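Local coordinates for protein agmatine N-acetyltransferase (Drosophila melanogaster, PDB 7CIW) that probably transfers acyl groups from coenzyme A thioesters to amines, as in arylalkylamine N-acetyltransferases, and here holds N-acetylagmatine together with coenzyme A, at residues K50-L53 against L54-P58. The protein carries 1 engineered substitution. Sequence-based numbering, arbitrary orientation.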
ATOM      1  N   LYS A  50       7.262  -8.998   3.859  1.00 16.96           N
ATOM      2  CA  LYS A  50       6.343  -9.083   4.991  1.00 15.92           C
ATOM      3  C   LYS A  50       6.823  -8.238   6.162  1.00 17.28           C
ATOM      4  O   LYS A  50       6.029  -7.548   6.811  1.00 18.62           O
ATOM      5  CB  LYS A  50       6.198 -10.546   5.420  1.00 17.53           C
ATOM      6  CG  LYS A  50       5.713 -11.455   4.290  1.00 16.78           C
ATOM      7  CD  LYS A  50       5.491 -12.904   4.736  1.00 20.51           C
ATOM      8  CE  LYS A  50       6.806 -13.622   4.965  1.00 22.92           C
ATOM      9  NZ  LYS A  50       6.593 -15.067   5.327  1.00 26.09           N
ATOM     10  N   GLU A  51       8.121  -8.298   6.459  1.00 19.12           N
ATOM     11  CA  GLU A  51       8.656  -7.554   7.593  1.00 19.04           C
ATOM     12  C   GLU A  51       8.491  -6.052   7.402  1.00 19.07           C
ATOM     13  O   GLU A  51       8.204  -5.327   8.364  1.00 19.22           O
ATOM     14  CB  GLU A  51      10.127  -7.917   7.796  1.00 22.51           C
ATOM     15  CG  GLU A  51      10.324  -9.278   8.440  1.00 28.47           C
ATOM     16  CD  GLU A  51      11.787  -9.618   8.650  1.00 36.17           C
ATOM     17  OE1 GLU A  51      12.593  -8.679   8.845  1.00 38.34           O
ATOM     18  OE2 GLU A  51      12.125 -10.822   8.618  1.00 41.17           O
ATOM     19  N   PHE A  52       8.662  -5.562   6.174  1.00 16.59           N
ATOM     20  CA  PHE A  52       8.489  -4.132   5.953  1.00 17.56           C
ATOM     21  C   PHE A  52       7.055  -3.704   6.230  1.00 17.89           C
ATOM     22  O   PHE A  52       6.820  -2.677   6.879  1.00 17.18           O
ATOM     23  CB  PHE A  52       8.864  -3.732   4.536  1.00 18.02           C
ATOM     24  CG  PHE A  52       8.404  -2.345   4.204  1.00 19.53           C
ATOM     25  CD1 PHE A  52       8.932  -1.260   4.891  1.00 20.87           C
ATOM     26  CD2 PHE A  52       7.386  -2.126   3.298  1.00 20.42           C
ATOM     27  CE1 PHE A  52       8.500   0.028   4.634  1.00 22.54           C
ATOM     28  CE2 PHE A  52       6.945  -0.830   3.037  1.00 21.40           C
ATOM     29  CZ  PHE A  52       7.509   0.243   3.714  1.00 22.32           C
ATOM     30  N   LEU A  53       6.080  -4.458   5.719  1.00 16.28           N
ATOM     31  CA  LEU A  53       4.694  -4.111   6.016  1.00 16.88           C
ATOM     32  C   LEU A  53       4.474  -4.049   7.517  1.00 19.87           C
ATOM     33  O   LEU A  53       3.912  -3.077   8.038  1.00 17.98           O
ATOM     34  CB  LEU A  53       3.738  -5.115   5.361  1.00 15.66           C
ATOM     35  CG  LEU A  53       3.567  -4.951   3.849  1.00 16.96           C
ATOM     36  CD1 LEU A  53       2.351  -5.727   3.359  1.00 16.77           C
ATOM     37  CD2 LEU A  53       3.453  -3.475   3.474  1.00 17.12           C
ATOM     38  N   LEU A  54       4.957  -5.063   8.243  1.00 15.42           N
ATOM     39  CA  LEU A  54       4.722  -5.102   9.676  1.00 16.90           C
ATOM     40  C   LEU A  54       5.507  -4.027  10.415  1.00 16.08           C
ATOM     41  O   LEU A  54       5.122  -3.656  11.529  1.00 17.23           O
ATOM     42  CB  LEU A  54       5.062  -6.492  10.216  1.00 16.45           C
ATOM     43  CG  LEU A  54       4.120  -7.596   9.728  1.00 19.31           C
ATOM     44  CD1 LEU A  54       4.524  -8.939  10.366  1.00 19.70           C
ATOM     45  CD2 LEU A  54       2.640  -7.261  10.014  1.00 19.06           C
ATOM     46  N   SER A  55       6.579  -3.504   9.816  1.00 15.53           N
ATOM     47  CA  SER A  55       7.329  -2.425  10.450  1.00 17.49           C
ATOM     48  C   SER A  55       6.510  -1.148  10.587  1.00 18.06           C
ATOM     49  O   SER A  55       6.941  -0.223  11.283  1.00 17.89           O
ATOM     50  CB  SER A  55       8.613  -2.139   9.667  1.00 20.16           C
ATOM     51  OG  SER A  55       8.363  -1.415   8.474  1.00 21.15           O
ATOM     52  N   ASN A  56       5.345  -1.071   9.950  1.00 17.22           N
ATOM     53  CA  ASN A  56       4.492   0.095  10.083  1.00 16.41           C
ATOM     54  C   ASN A  56       3.532   0.001  11.252  1.00 15.22           C
ATOM     55  O   ASN A  56       2.943   1.020  11.628  1.00 15.54           O
ATOM     56  CB  ASN A  56       3.699   0.311   8.787  1.00 13.66           C
ATOM     57  CG  ASN A  56       4.585   0.638   7.641  1.00 15.78           C
ATOM     58  OD1 ASN A  56       5.096   1.756   7.534  1.00 17.80           O
ATOM     59  ND2 ASN A  56       4.812  -0.342   6.774  1.00 17.13           N
ATOM     60  N   VAL A  57       3.362  -1.191  11.830  1.00 15.83           N
ATOM     61  CA  VAL A  57       2.417  -1.347  12.939  1.00 14.84           C
ATOM     62  C   VAL A  57       2.744  -0.436  14.115  1.00 15.57           C
ATOM     63  O   VAL A  57       1.813   0.150  14.688  1.00 15.26           O
ATOM     64  CB  VAL A  57       2.301  -2.827  13.328  1.00 14.01           C
ATOM     65  CG1 VAL A  57       1.459  -2.988  14.596  1.00 19.67           C
ATOM     66  CG2 VAL A  57       1.687  -3.611  12.163  1.00 18.67           C
ATOM     67  N   PRO A  58       4.008  -0.224  14.509  1.00 14.64           N
ATOM     68  CA  PRO A  58       4.257   0.634  15.686  1.00 16.98           C
ATOM     69  C   PRO A  58       3.827   2.078  15.505  1.00 16.30           C
ATOM     70  O   PRO A  58       3.697   2.797  16.502  1.00 19.06           O
ATOM     71  CB  PRO A  58       5.776   0.530  15.884  1.00 18.43           C
ATOM     72  CG  PRO A  58       6.129  -0.795  15.285  1.00 18.35           C
ATOM     73  CD  PRO A  58       5.255  -0.877  14.061  1.00 16.89           C
TER
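The side-chain amide of Asn56 overlaps the rim of the Phe52 ring, with ND2 over one face, 4.1 Å from CZ, and the amide plane turned almost perpendicular to the ring, at 83°. The same nitrogen also grips backbone: ND2 donates to Leu53 O at 3.1 Å, keeping that oxygen close to the amide plane, while Asn56 N donates to it as well, over an equal distance and nearly straight at 163°. Both donors come from the same face of the Leu53 carbonyl, above its plane rather than on a lone pair. How a helix spends its last carbonyls is well illustrated here, where helix 47-54 of this GNAT-family fold runs out. Leu54 N still makes the regular i to i-4 bond to Lys50 O, and Ser55 N a bent one to Glu51 O; after them the partner is three residues back, and a type I beta turn from Leu54 to Val57 leads on toward strand 62-67. With OG between its own backbone N and carbonyl carbon (chi1 76°), the Ser55 hydroxyl donates a hydrogen bond to Phe52 O at 2.6 Å; the Phe52 ring also meets His129 of strand 125-133 edge-to-face. Leu54 sets CB and CG against Lys50 O, CG at 3.5 Å, and packs on Leu22 and Met23 of helix 19-30. With an alanine in place of Asn56 the backbone bond would stay, but Leu53 O would probably lose its second donor and the ring the amide beside its rim. The buried Leu53 side chain comes within about 4 Å of the bound N-acetylagmatine.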